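Local coordinates for protein isoform 2 of Dual oxidase maturation factor 1 (Homo sapiens, PDB 7D3F) that probably supports maturation of the oxidase DUOX1 and its transport from the endoplasmic reticulum to the plasma membrane, at residues B[91-96]-B[118-123]; B[84-89]-B[150-155]; B[110-115]-B[124-129]. All blocks are in the same frame, centred on the assembly; numbering follows the deposited sequence.

How the interactions relate
Following the chain from its N terminus, interaction 2 closes the longest of the three loops, bringing 84-89 at the end of strand 77-86 against 150-155 at the start of helix 152-160. Inside that loop lie the other two contacts, and they cross: 91-96 meets 118-123 in interaction 1, while 110-115, which falls between those segments, pairs with 124-129 in interaction 3. Interactions 1 and 2 adjoin along neighbouring strands, with I95 N 2.9 Å from T85 O; interactions 1 and 3 adjoin where S96 O lies 2.9 Å from T115 N. Together they dock helix 152-160 on one antiparallel sheet and join strands within it, in the predicted extracellular region.

Interaction 1: B[91-96]-B[118-123]; sequences SSEWIS and QQLNET. With NAG (2-acetamido-2-deoxy-beta-D-glucopyranose), chain S; MAN (alpha-D-mannopyranose), chain E; MAN (alpha-D-mannopyranose), chain C.
Q119 reaches the backbone of S96 with both ends of its carboxamide. OE1 accepts from S96 N at 3.0 Å, with the donor in the carbonyl plane on a lone pair (C=O...N angle 120°). NE2 donates to S96 O; the modelled length of this bond is too short to be trusted at this resolution. With CD held extended (chi2 -174°), the side-chain amide thus pairs with S96 much as a strand backbone would. NE2 is also bonded to P116 O, giving it two acceptors. S96 OG is satisfied by T115 OG1.

L120 supplies the apolar half. Its CD1 lies 3.6 Å from E93 CB and equally far from I95 CG2, the I95 and L120 side chains crossing at about a right angle. L120 and N121 have positive phi and form a two-residue turn close to type I', closed by Q119 N to E122 O (3.1 Å) and E122 N to Q119 O (2.9 Å). N121 ND2 carries NAG S covalently. Beyond the turn, E122 OE1 takes bonds from MAN E O2 (2.8 Å) and Y87 OH, while T123 N donates to MAN E O3 (3.1 Å).

The contact therefore fastens the hairpin of strands 118-119 and 122-131 to the start of strand 94-103, whose I95 and S96 make backbone bonds to T85 of strand 77-86 and to T115 respectively.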
loop_
_atom_site.group_PDB
_atom_site.type_symbol
_atom_site.label_atom_id
_atom_site.label_comp_id
_atom_site.label_asym_id
_atom_site.label_seq_id
_atom_site.Cartn_x
_atom_site.Cartn_y
_atom_site.Cartn_z
ATOM N N SER B 91 1.395 35.368 -28.605
ATOM C CA SER B 91 0.644 35.161 -29.839
ATOM C C SER B 91 -0.703 35.845 -29.691
ATOM O O SER B 91 -1.442 35.554 -28.745
ATOM C CB SER B 91 0.468 33.671 -30.132
ATOM O OG SER B 91 -0.391 33.467 -31.239
ATOM N N SER B 92 -1.023 36.744 -30.617
ATOM C CA SER B 92 -2.288 37.467 -30.593
ATOM C C SER B 92 -3.392 36.753 -31.362
ATOM O O SER B 92 -4.515 37.264 -31.418
ATOM C CB SER B 92 -2.097 38.878 -31.156
ATOM O OG SER B 92 -1.596 38.836 -32.480
ATOM N N GLU B 93 -3.103 35.595 -31.950
ATOM C CA GLU B 93 -4.112 34.867 -32.704
ATOM C C GLU B 93 -5.132 34.231 -31.766
ATOM O O GLU B 93 -4.791 33.748 -30.684
ATOM C CB GLU B 93 -3.457 33.793 -33.570
ATOM C CG GLU B 93 -2.586 34.338 -34.687
ATOM C CD GLU B 93 -3.340 35.284 -35.598
ATOM O OE1 GLU B 93 -2.853 36.413 -35.818
ATOM O OE2 GLU B 93 -4.425 34.902 -36.087
ATOM N N TRP B 94 -6.391 34.235 -32.193
ATOM C CA TRP B 94 -7.480 33.627 -31.446
ATOM C C TRP B 94 -7.931 32.341 -32.124
ATOM O O TRP B 94 -7.782 32.169 -33.337
ATOM C CB TRP B 94 -8.670 34.583 -31.312
ATOM C CG TRP B 94 -8.499 35.620 -30.248
ATOM C CD1 TRP B 94 -7.323 36.126 -29.774
ATOM C CD2 TRP B 94 -9.541 36.270 -29.511
ATOM N NE1 TRP B 94 -7.570 37.056 -28.794
ATOM C CE2 TRP B 94 -8.924 37.162 -28.613
ATOM C CE3 TRP B 94 -10.937 36.186 -29.526
ATOM C CZ2 TRP B 94 -9.653 37.965 -27.739
ATOM C CZ3 TRP B 94 -11.659 36.984 -28.658
ATOM C CH2 TRP B 94 -11.016 37.862 -27.776
ATOM N N ILE B 95 -8.486 31.435 -31.324
ATOM C CA ILE B 95 -8.996 30.161 -31.807
ATOM C C ILE B 95 -10.490 30.090 -31.534
ATOM O O ILE B 95 -10.992 30.628 -30.538
ATOM C CB ILE B 95 -8.278 28.960 -31.155
ATOM C CG1 ILE B 95 -8.468 28.984 -29.637
ATOM C CG2 ILE B 95 -6.805 28.959 -31.518
ATOM C CD1 ILE B 95 -8.188 27.662 -28.961
ATOM N N SER B 96 -11.202 29.419 -32.435
ATOM C CA SER B 96 -12.603 29.077 -32.245
ATOM C C SER B 96 -12.671 27.648 -31.723
ATOM O O SER B 96 -12.219 26.716 -32.396
ATOM C CB SER B 96 -13.385 29.211 -33.552
ATOM O OG SER B 96 -14.701 28.705 -33.412
ATOM N N GLN B 118 -7.781 21.264 -35.991
ATOM C CA GLN B 118 -6.541 21.791 -36.557
ATOM C C GLN B 118 -6.712 23.287 -36.794
ATOM O O GLN B 118 -7.266 23.708 -37.813
ATOM C CB GLN B 118 -6.190 21.055 -37.846
ATOM C CG GLN B 118 -5.887 19.575 -37.658
ATOM C CD GLN B 118 -4.580 19.340 -36.927
ATOM O OE1 GLN B 118 -3.630 20.109 -37.070
ATOM N NE2 GLN B 118 -4.529 18.276 -36.135
ATOM N N GLN B 119 -6.235 24.096 -35.849
ATOM C CA GLN B 119 -6.241 25.549 -35.965
ATOM C C GLN B 119 -4.854 26.091 -35.652
ATOM O O GLN B 119 -4.181 25.595 -34.744
ATOM C CB GLN B 119 -7.262 26.187 -35.023
ATOM C CG GLN B 119 -8.696 26.037 -35.467
ATOM C CD GLN B 119 -9.638 26.810 -34.584
ATOM O OE1 GLN B 119 -9.440 28.000 -34.338
ATOM N NE2 GLN B 119 -10.663 26.138 -34.081
ATOM N N LEU B 120 -4.432 27.109 -36.409
ATOM C CA LEU B 120 -3.122 27.745 -36.246
ATOM C C LEU B 120 -1.981 26.728 -36.311
ATOM O O LEU B 120 -0.991 26.855 -35.587
ATOM C CB LEU B 120 -3.039 28.543 -34.941
ATOM C CG LEU B 120 -4.128 29.589 -34.727
ATOM C CD1 LEU B 120 -3.981 30.245 -33.363
ATOM C CD2 LEU B 120 -4.065 30.611 -35.845
ATOM N N ASN B 121 -2.116 25.706 -37.162
ATOM C CA ASN B 121 -1.131 24.625 -37.290
ATOM C C ASN B 121 -0.903 23.890 -35.969
ATOM O O ASN B 121 0.195 23.393 -35.702
ATOM C CB ASN B 121 0.198 25.138 -37.854
ATOM C CG ASN B 121 0.065 25.634 -39.278
ATOM O OD1 ASN B 121 0.492 26.740 -39.611
ATOM N ND2 ASN B 121 -0.541 24.815 -40.128
ATOM N N GLU B 122 -1.944 23.791 -35.144
ATOM C CA GLU B 122 -1.855 23.107 -33.864
ATOM C C GLU B 122 -3.080 22.224 -33.668
ATOM O O GLU B 122 -4.154 22.494 -34.211
ATOM C CB GLU B 122 -1.730 24.098 -32.698
ATOM C CG GLU B 122 -0.587 25.092 -32.847
ATOM C CD GLU B 122 -0.109 25.634 -31.517
ATOM O OE1 GLU B 122 -0.321 24.956 -30.492
ATOM O OE2 GLU B 122 0.480 26.737 -31.498
ATOM N N THR B 123 -2.904 21.164 -32.883
ATOM C CA THR B 123 -3.980 20.241 -32.549
ATOM C C THR B 123 -4.581 20.663 -31.213
ATOM O O THR B 123 -3.904 20.616 -30.181
ATOM C CB THR B 123 -3.465 18.804 -32.477
ATOM O OG1 THR B 123 -2.679 18.522 -33.641
ATOM C CG2 THR B 123 -4.625 17.823 -32.411
HETATM C C1 NAG S . -0.731 25.182 -41.508
HETATM C C2 NAG S . 0.105 24.275 -42.410
HETATM C C3 NAG S . -0.092 24.649 -43.877
HETATM C C4 NAG S . -1.575 24.661 -44.227
HETATM C C5 NAG S . -2.342 25.554 -43.257
HETATM C C6 NAG S . -3.837 25.516 -43.475
HETATM C C7 NAG S . 2.278 25.411 -42.072
HETATM C C8 NAG S . 3.704 25.226 -41.652
HETATM N N2 NAG S . 1.515 24.311 -42.046
HETATM O O3 NAG S . 0.590 23.705 -44.694
HETATM O O4 NAG S . -1.759 25.138 -45.555
HETATM O O5 NAG S . -2.111 25.124 -41.907
HETATM O O6 NAG S . -4.448 24.494 -42.701
HETATM O O7 NAG S . 1.841 26.507 -42.419
HETATM C C1 MAN E . -0.850 20.509 -28.107
HETATM C C2 MAN E . -0.821 21.363 -29.382
HETATM C C3 MAN E . -0.155 20.567 -30.501
HETATM C C4 MAN E . 1.219 20.027 -30.058
HETATM C C5 MAN E . 1.095 19.251 -28.736
HETATM C C6 MAN E . 2.439 18.842 -28.164
HETATM O O2 MAN E . -0.022 22.532 -29.209
HETATM O O3 MAN E . -0.020 21.341 -31.687
HETATM O O4 MAN E . 1.736 19.162 -31.053
HETATM O O5 MAN E . 0.442 20.079 -27.752
HETATM O O6 MAN E . 2.208 18.136 -26.950
HETATM C C1 MAN C . -1.516 17.674 -26.656
HETATM C C2 MAN C . -2.285 18.899 -27.190
HETATM C C3 MAN C . -3.682 18.469 -27.592
HETATM C C4 MAN C . -3.601 17.347 -28.633
HETATM C C5 MAN C . -2.820 16.158 -28.053
HETATM C C6 MAN C . -2.590 15.053 -29.065
HETATM O O2 MAN C . -1.696 19.378 -28.392
HETATM O O3 MAN C . -4.443 19.558 -28.100
HETATM O O4 MAN C . -4.901 16.919 -28.988
HETATM O O5 MAN C . -1.517 16.608 -27.597
HETATM O O6 MAN C . -1.907 13.988 -28.412
#

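Interaction 2: B[84-89]-B[150-155]; sequences NTSYKA and LPDPVL. With NAG (2-acetamido-2-deoxy-beta-D-glucopyranose), chain R.
Y87 carries its ring obliquely past the pyrrolidine of P151, with CE1 3.8 Å and CD1 3.9 Å from P151 CB. CG is anti to the backbone N (chi1 177°), and although the side chain sets out away from 150-155, the ring lies beside the proline. Outside the contact its OH bonds E122 OE1 and sits beside Y126 OH, modelled too close for that bond's length to be trusted.

The backbone of the same residue makes the main polar link: D152 N donates to Y87 O at 2.9 Å, nearly straight at 161°, from a position 37° above the carbonyl plane. D152 then folds its carboxylate over the 86-88 backbone. OD1 lies 3.0 Å from Y87 C and accepts a weak bond from S86 OG at 3.4 Å; K88 N is close to OD1, but its angle is poor for a bond. On its other oxygen, D152 has a long, weak ion pair with a basic side chain of another protein chain. P153 completes the contact through its ring carbons, CD at 3.3 Å from S86 O and CG at 3.6 Å from T85 OG1.

P151 occupies the N-cap position of helix 152-160, and its carbonyl receives L155 N. Proline at the second helical position, P153, brings no N-H needing a partner. The acidic group at the first turn would probably be favoured by the helix dipole. This is a helix N terminus docked on the end of a strand of an antiparallel sheet, its first N-H taken by a loop carbonyl, in the predicted extracellular region, where P153 also touches I99 and L112.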
loop_
_atom_site.group_PDB
_atom_site.type_symbol
_atom_site.label_atom_id
_atom_site.label_comp_id
_atom_site.label_asym_id
_atom_site.label_seq_id
_atom_site.Cartn_x
_atom_site.Cartn_y
_atom_site.Cartn_z
ATOM N N ASN B 84 -14.690 32.187 -29.270
ATOM C CA ASN B 84 -13.409 32.619 -29.815
ATOM C C ASN B 84 -12.591 33.187 -28.665
ATOM O O ASN B 84 -13.027 34.133 -28.000
ATOM C CB ASN B 84 -13.589 33.673 -30.907
ATOM C CG ASN B 84 -14.301 33.141 -32.135
ATOM O OD1 ASN B 84 -13.750 32.337 -32.887
ATOM N ND2 ASN B 84 -15.527 33.599 -32.351
ATOM N N THR B 85 -11.410 32.618 -28.432
ATOM C CA THR B 85 -10.599 33.004 -27.285
ATOM C C THR B 85 -9.121 32.969 -27.645
ATOM O O THR B 85 -8.702 32.286 -28.582
ATOM C CB THR B 85 -10.849 32.092 -26.073
ATOM O OG1 THR B 85 -10.936 30.728 -26.505
ATOM C CG2 THR B 85 -12.132 32.481 -25.353
ATOM N N SER B 86 -8.331 33.720 -26.879
ATOM C CA SER B 86 -6.883 33.664 -27.016
ATOM C C SER B 86 -6.382 32.269 -26.668
ATOM O O SER B 86 -6.901 31.614 -25.759
ATOM C CB SER B 86 -6.221 34.707 -26.114
ATOM O OG SER B 86 -6.556 34.491 -24.754
ATOM N N TYR B 87 -5.366 31.810 -27.399
ATOM C CA TYR B 87 -4.911 30.427 -27.296
ATOM C C TYR B 87 -3.636 30.287 -26.470
ATOM O O TYR B 87 -3.610 29.537 -25.491
ATOM C CB TYR B 87 -4.702 29.842 -28.698
ATOM C CG TYR B 87 -4.156 28.435 -28.691
ATOM C CD1 TYR B 87 -4.835 27.411 -28.046
ATOM C CD2 TYR B 87 -2.966 28.129 -29.335
ATOM C CE1 TYR B 87 -4.343 26.122 -28.038
ATOM C CE2 TYR B 87 -2.466 26.843 -29.333
ATOM C CZ TYR B 87 -3.158 25.843 -28.683
ATOM O OH TYR B 87 -2.666 24.558 -28.678
ATOM N N LYS B 88 -2.575 31.000 -26.840
ATOM C CA LYS B 88 -1.286 30.830 -26.188
ATOM C C LYS B 88 -0.616 32.183 -26.005
ATOM O O LYS B 88 -0.979 33.175 -26.642
ATOM C CB LYS B 88 -0.369 29.893 -26.986
ATOM C CG LYS B 88 0.077 30.452 -28.327
ATOM C CD LYS B 88 1.088 29.533 -28.992
ATOM C CE LYS B 88 1.638 30.141 -30.270
ATOM N NZ LYS B 88 2.678 29.274 -30.888
ATOM N N ALA B 89 0.373 32.206 -25.115
ATOM C CA ALA B 89 1.134 33.418 -24.864
ATOM C C ALA B 89 2.059 33.723 -26.039
ATOM O O ALA B 89 2.380 32.856 -26.857
ATOM C CB ALA B 89 1.945 33.285 -23.577
ATOM N N LEU B 150 -0.049 25.683 -20.392
ATOM C CA LEU B 150 -1.331 25.264 -20.934
ATOM C C LEU B 150 -2.038 26.441 -21.606
ATOM O O LEU B 150 -1.767 27.601 -21.289
ATOM C CB LEU B 150 -2.205 24.673 -19.829
ATOM C CG LEU B 150 -1.798 23.280 -19.352
ATOM C CD1 LEU B 150 -2.812 22.730 -18.363
ATOM C CD2 LEU B 150 -1.640 22.344 -20.539
ATOM N N PRO B 151 -2.934 26.162 -22.554
ATOM C CA PRO B 151 -3.620 27.250 -23.261
ATOM C C PRO B 151 -4.436 28.120 -22.316
ATOM O O PRO B 151 -4.814 27.712 -21.216
ATOM C CB PRO B 151 -4.519 26.516 -24.266
ATOM C CG PRO B 151 -4.613 25.113 -23.755
ATOM C CD PRO B 151 -3.303 24.843 -23.092
ATOM N N ASP B 152 -4.697 29.348 -22.769
ATOM C CA ASP B 152 -5.314 30.353 -21.905
ATOM C C ASP B 152 -6.675 29.939 -21.355
ATOM O O ASP B 152 -6.913 30.152 -20.154
ATOM C CB ASP B 152 -5.403 31.690 -22.649
ATOM C CG ASP B 152 -4.048 32.192 -23.111
ATOM O OD1 ASP B 152 -3.869 32.386 -24.332
ATOM O OD2 ASP B 152 -3.159 32.381 -22.254
ATOM N N PRO B 153 -7.615 29.397 -22.144
ATOM C CA PRO B 153 -8.894 28.979 -21.538
ATOM C C PRO B 153 -8.736 27.936 -20.444
ATOM O O PRO B 153 -9.429 28.002 -19.418
ATOM C CB PRO B 153 -9.683 28.430 -22.734
ATOM C CG PRO B 153 -9.092 29.103 -23.917
ATOM C CD PRO B 153 -7.633 29.226 -23.609
ATOM N N VAL B 154 -7.827 26.976 -20.632
ATOM C CA VAL B 154 -7.616 25.939 -19.626
ATOM C C VAL B 154 -7.069 26.551 -18.344
ATOM O O VAL B 154 -7.529 26.237 -17.239
ATOM C CB VAL B 154 -6.683 24.842 -20.173
ATOM C CG1 VAL B 154 -6.393 23.809 -19.097
ATOM C CG2 VAL B 154 -7.302 24.185 -21.397
ATOM N N LEU B 155 -6.083 27.441 -18.473
ATOM C CA LEU B 155 -5.520 28.101 -17.299
ATOM C C LEU B 155 -6.563 28.957 -16.596
ATOM O O LEU B 155 -6.605 29.009 -15.362
ATOM C CB LEU B 155 -4.312 28.947 -17.697
ATOM C CG LEU B 155 -3.077 28.191 -18.184
ATOM C CD1 LEU B 155 -1.955 29.162 -18.506
ATOM C CD2 LEU B 155 -2.631 27.174 -17.145
HETATM C C1 NAG R . -16.293 33.179 -33.496
HETATM C C2 NAG R . -17.775 33.509 -33.324
HETATM C C3 NAG R . -18.551 33.129 -34.581
HETATM C C4 NAG R . -17.929 33.781 -35.808
HETATM C C5 NAG R . -16.446 33.433 -35.889
HETATM C C6 NAG R . -15.733 34.144 -37.017
HETATM C C7 NAG R . -18.914 33.490 -31.149
HETATM C C8 NAG R . -19.432 32.640 -30.031
HETATM N N2 NAG R . -18.329 32.837 -32.159
HETATM O O3 NAG R . -19.906 33.544 -34.446
HETATM O O4 NAG R . -18.583 33.329 -36.987
HETATM O O5 NAG R . -15.787 33.823 -34.675
HETATM O O6 NAG R . -15.876 35.553 -36.914
HETATM O O7 NAG R . -19.019 34.712 -31.141
#

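Interaction 3: B[110-115]-B[124-129]; sequences ITLTGT and INYNEE. With MAN (alpha-D-mannopyranose), chain C; MAN (alpha-D-mannopyranose), chain D; NAG (2-acetamido-2-deoxy-beta-D-glucopyranose), chain F; MAN (alpha-D-mannopyranose), chain E.
Y126 sets its ring beside L112, the two side chains pointing the same way, with CD1 3.8 Å from L112 CD2. Over the centre of one ring face stands MAN C O3, 3.4 Å above the plane, while I124 CG2 lies in plane at the edge; I124 CG2 also packs on L112 CG at 3.7 Å.

The backbones form an antiparallel ladder, strands 110-114 and 124-129 differing by 170° in direction. I110 with E128 and L112 with Y126 are hydrogen-bonded pairs, as seen in L112 N to Y126 O at 2.9 Å (165°); Y126 N to L112 O is bent and weak. T111 with N127 and T113 with N125 are non-hydrogen-bonded pairs, and on their face T113 OG1 makes a weak bond to N125 OD1.

On the strand edge turned from 110-115, two N-H groups meet sugar: N125 N donates to MAN C O3 at 2.8 Å (178°) and N127 N to MAN D O6 at 2.7 Å. The side chains of N127 and E128 also hold sugar, ND2 reaching NAG F O7 and E128 OE2 accepting from MAN D O4 at 2.6 Å. The protein's own glycan thus probably takes the place of a further strand for these two N-H groups.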
loop_
_atom_site.group_PDB
_atom_site.type_symbol
_atom_site.label_atom_id
_atom_site.label_comp_id
_atom_site.label_asym_id
_atom_site.label_seq_id
_atom_site.Cartn_x
_atom_site.Cartn_y
_atom_site.Cartn_z
ATOM N N ILE B 110 -11.055 20.014 -17.565
ATOM C CA ILE B 110 -11.260 21.142 -18.463
ATOM C C ILE B 110 -10.937 20.675 -19.873
ATOM O O ILE B 110 -9.819 20.216 -20.141
ATOM C CB ILE B 110 -10.394 22.346 -18.065
ATOM C CG1 ILE B 110 -10.643 22.713 -16.602
ATOM C CG2 ILE B 110 -10.677 23.529 -18.977
ATOM C CD1 ILE B 110 -9.636 23.684 -16.042
ATOM N N THR B 111 -11.911 20.781 -20.770
ATOM C CA THR B 111 -11.759 20.351 -22.151
ATOM C C THR B 111 -11.748 21.565 -23.068
ATOM O O THR B 111 -12.562 22.478 -22.919
ATOM C CB THR B 111 -12.885 19.398 -22.563
ATOM O OG1 THR B 111 -14.142 20.082 -22.502
ATOM C CG2 THR B 111 -12.926 18.190 -21.639
ATOM N N LEU B 112 -10.813 21.568 -24.013
ATOM C CA LEU B 112 -10.691 22.623 -25.016
ATOM C C LEU B 112 -10.537 21.927 -26.363
ATOM O O LEU B 112 -9.449 21.443 -26.692
ATOM C CB LEU B 112 -9.507 23.539 -24.718
ATOM C CG LEU B 112 -9.198 24.627 -25.748
ATOM C CD1 LEU B 112 -10.294 25.679 -25.776
ATOM C CD2 LEU B 112 -7.847 25.262 -25.465
ATOM N N THR B 113 -11.623 21.853 -27.127
ATOM C CA THR B 113 -11.637 21.147 -28.403
ATOM C C THR B 113 -11.789 22.167 -29.521
ATOM O O THR B 113 -12.827 22.829 -29.624
ATOM C CB THR B 113 -12.763 20.117 -28.449
ATOM O OG1 THR B 113 -12.601 19.177 -27.379
ATOM C CG2 THR B 113 -12.744 19.378 -29.776
ATOM N N GLY B 114 -10.764 22.286 -30.360
ATOM C CA GLY B 114 -10.824 23.241 -31.449
ATOM C C GLY B 114 -11.903 22.888 -32.455
ATOM O O GLY B 114 -12.218 21.719 -32.685
ATOM N N THR B 115 -12.483 23.927 -33.058
ATOM C CA THR B 115 -13.504 23.781 -34.096
ATOM C C THR B 115 -13.092 24.619 -35.297
ATOM O O THR B 115 -13.439 25.804 -35.388
ATOM C CB THR B 115 -14.881 24.196 -33.586
ATOM O OG1 THR B 115 -14.823 25.535 -33.080
ATOM C CG2 THR B 115 -15.341 23.261 -32.483
ATOM N N ILE B 124 -5.846 21.077 -31.234
ATOM C CA ILE B 124 -6.499 21.568 -30.026
ATOM C C ILE B 124 -7.557 20.568 -29.582
ATOM O O ILE B 124 -8.720 20.648 -29.995
ATOM C CB ILE B 124 -7.111 22.960 -30.257
ATOM C CG1 ILE B 124 -6.079 23.891 -30.894
ATOM C CG2 ILE B 124 -7.619 23.544 -28.948
ATOM C CD1 ILE B 124 -6.625 25.249 -31.265
ATOM N N ASN B 125 -7.157 19.616 -28.741
ATOM C CA ASN B 125 -8.062 18.629 -28.164
ATOM C C ASN B 125 -7.705 18.390 -26.701
ATOM O O ASN B 125 -7.640 17.247 -26.235
ATOM C CB ASN B 125 -8.034 17.323 -28.957
ATOM C CG ASN B 125 -9.203 16.413 -28.630
ATOM O OD1 ASN B 125 -10.228 16.861 -28.116
ATOM N ND2 ASN B 125 -9.054 15.127 -28.926
ATOM N N TYR B 126 -7.459 19.468 -25.963
ATOM C CA TYR B 126 -6.999 19.345 -24.586
ATOM C C TYR B 126 -8.094 18.783 -23.688
ATOM O O TYR B 126 -9.265 19.147 -23.807
ATOM C CB TYR B 126 -6.555 20.704 -24.045
ATOM C CG TYR B 126 -5.421 21.343 -24.807
ATOM C CD1 TYR B 126 -5.667 22.130 -25.924
ATOM C CD2 TYR B 126 -4.104 21.170 -24.404
ATOM C CE1 TYR B 126 -4.636 22.720 -26.622
ATOM C CE2 TYR B 126 -3.063 21.758 -25.096
ATOM C CZ TYR B 126 -3.337 22.532 -26.204
ATOM O OH TYR B 126 -2.310 23.120 -26.900
ATOM N N ASN B 127 -7.696 17.900 -22.770
ATOM C CA ASN B 127 -8.567 17.424 -21.692
ATOM C C ASN B 127 -7.687 17.307 -20.449
ATOM O O ASN B 127 -7.108 16.250 -20.181
ATOM C CB ASN B 127 -9.233 16.102 -22.051
ATOM C CG ASN B 127 -10.198 15.625 -20.983
ATOM O OD1 ASN B 127 -10.586 16.385 -20.097
ATOM N ND2 ASN B 127 -10.594 14.360 -21.066
ATOM N N GLU B 128 -7.606 18.392 -19.687
ATOM C CA GLU B 128 -6.733 18.476 -18.527
ATOM C C GLU B 128 -7.510 18.171 -17.255
ATOM O O GLU B 128 -8.721 18.390 -17.180
ATOM C CB GLU B 128 -6.098 19.865 -18.422
ATOM C CG GLU B 128 -5.365 20.317 -19.673
ATOM C CD GLU B 128 -4.056 19.582 -19.887
ATOM O OE1 GLU B 128 -3.600 18.878 -18.961
ATOM O OE2 GLU B 128 -3.481 19.713 -20.986
ATOM N N GLU B 129 -6.801 17.665 -16.251
ATOM C CA GLU B 129 -7.395 17.334 -14.965
ATOM C C GLU B 129 -6.701 18.109 -13.857
ATOM O O GLU B 129 -5.470 18.212 -13.833
ATOM C CB GLU B 129 -7.306 15.833 -14.681
ATOM C CG GLU B 129 -7.896 15.409 -13.348
ATOM C CD GLU B 129 -7.888 13.905 -13.160
ATOM O OE1 GLU B 129 -8.932 13.349 -12.759
ATOM O OE2 GLU B 129 -6.839 13.280 -13.423
HETATM C C1 MAN C . -1.516 17.674 -26.656
HETATM C C2 MAN C . -2.285 18.899 -27.190
HETATM C C3 MAN C . -3.682 18.469 -27.592
HETATM C C4 MAN C . -3.601 17.347 -28.633
HETATM C C5 MAN C . -2.820 16.158 -28.053
HETATM C C6 MAN C . -2.590 15.053 -29.065
HETATM O O2 MAN C . -1.696 19.378 -28.392
HETATM O O3 MAN C . -4.443 19.558 -28.100
HETATM O O4 MAN C . -4.901 16.919 -28.988
HETATM O O5 MAN C . -1.517 16.608 -27.597
HETATM O O6 MAN C . -1.907 13.988 -28.412
HETATM C C1 MAN D . -2.267 15.092 -24.405
HETATM C C2 MAN D . -1.387 16.294 -24.763
HETATM C C3 MAN D . -0.922 16.957 -23.477
HETATM C C4 MAN D . -2.133 17.366 -22.632
HETATM C C5 MAN D . -3.023 16.141 -22.359
HETATM C C6 MAN D . -4.319 16.501 -21.669
HETATM O O2 MAN D . -2.164 17.284 -25.428
HETATM O O3 MAN D . -0.097 18.088 -23.729
HETATM O O4 MAN D . -1.700 17.913 -21.398
HETATM O O5 MAN D . -3.364 15.494 -23.612
HETATM O O6 MAN D . -5.124 17.230 -22.589
HETATM C C1 NAG F . -9.551 14.048 -17.078
HETATM C C2 NAG F . -9.989 12.785 -17.822
HETATM C C3 NAG F . -8.959 11.672 -17.636
HETATM C C4 NAG F . -7.563 12.157 -18.006
HETATM C C5 NAG F . -7.237 13.435 -17.238
HETATM C C6 NAG F . -5.912 14.055 -17.620
HETATM C C7 NAG F . -12.344 12.190 -18.190
HETATM C C8 NAG F . -13.617 11.728 -17.549
HETATM N N2 NAG F . -11.299 12.346 -17.369
HETATM O O3 NAG F . -9.316 10.556 -18.443
HETATM O O4 NAG F . -6.613 11.145 -17.686
HETATM O O5 NAG F . -8.240 14.425 -17.500
HETATM O O6 NAG F . -5.896 14.445 -18.986
HETATM O O7 NAG F . -12.264 12.412 -19.393
HETATM C C1 MAN E . -0.850 20.509 -28.107
HETATM C C2 MAN E . -0.821 21.363 -29.382
HETATM C C3 MAN E . -0.155 20.567 -30.501
HETATM C C4 MAN E . 1.219 20.027 -30.058
HETATM C C5 MAN E . 1.095 19.251 -28.736
HETATM C C6 MAN E . 2.439 18.842 -28.164
HETATM O O2 MAN E . -0.022 22.532 -29.209
HETATM O O3 MAN E . -0.020 21.341 -31.687
HETATM O O4 MAN E . 1.736 19.162 -31.053
HETATM O O5 MAN E . 0.442 20.079 -27.752
HETATM O O6 MAN E . 2.208 18.136 -26.950
#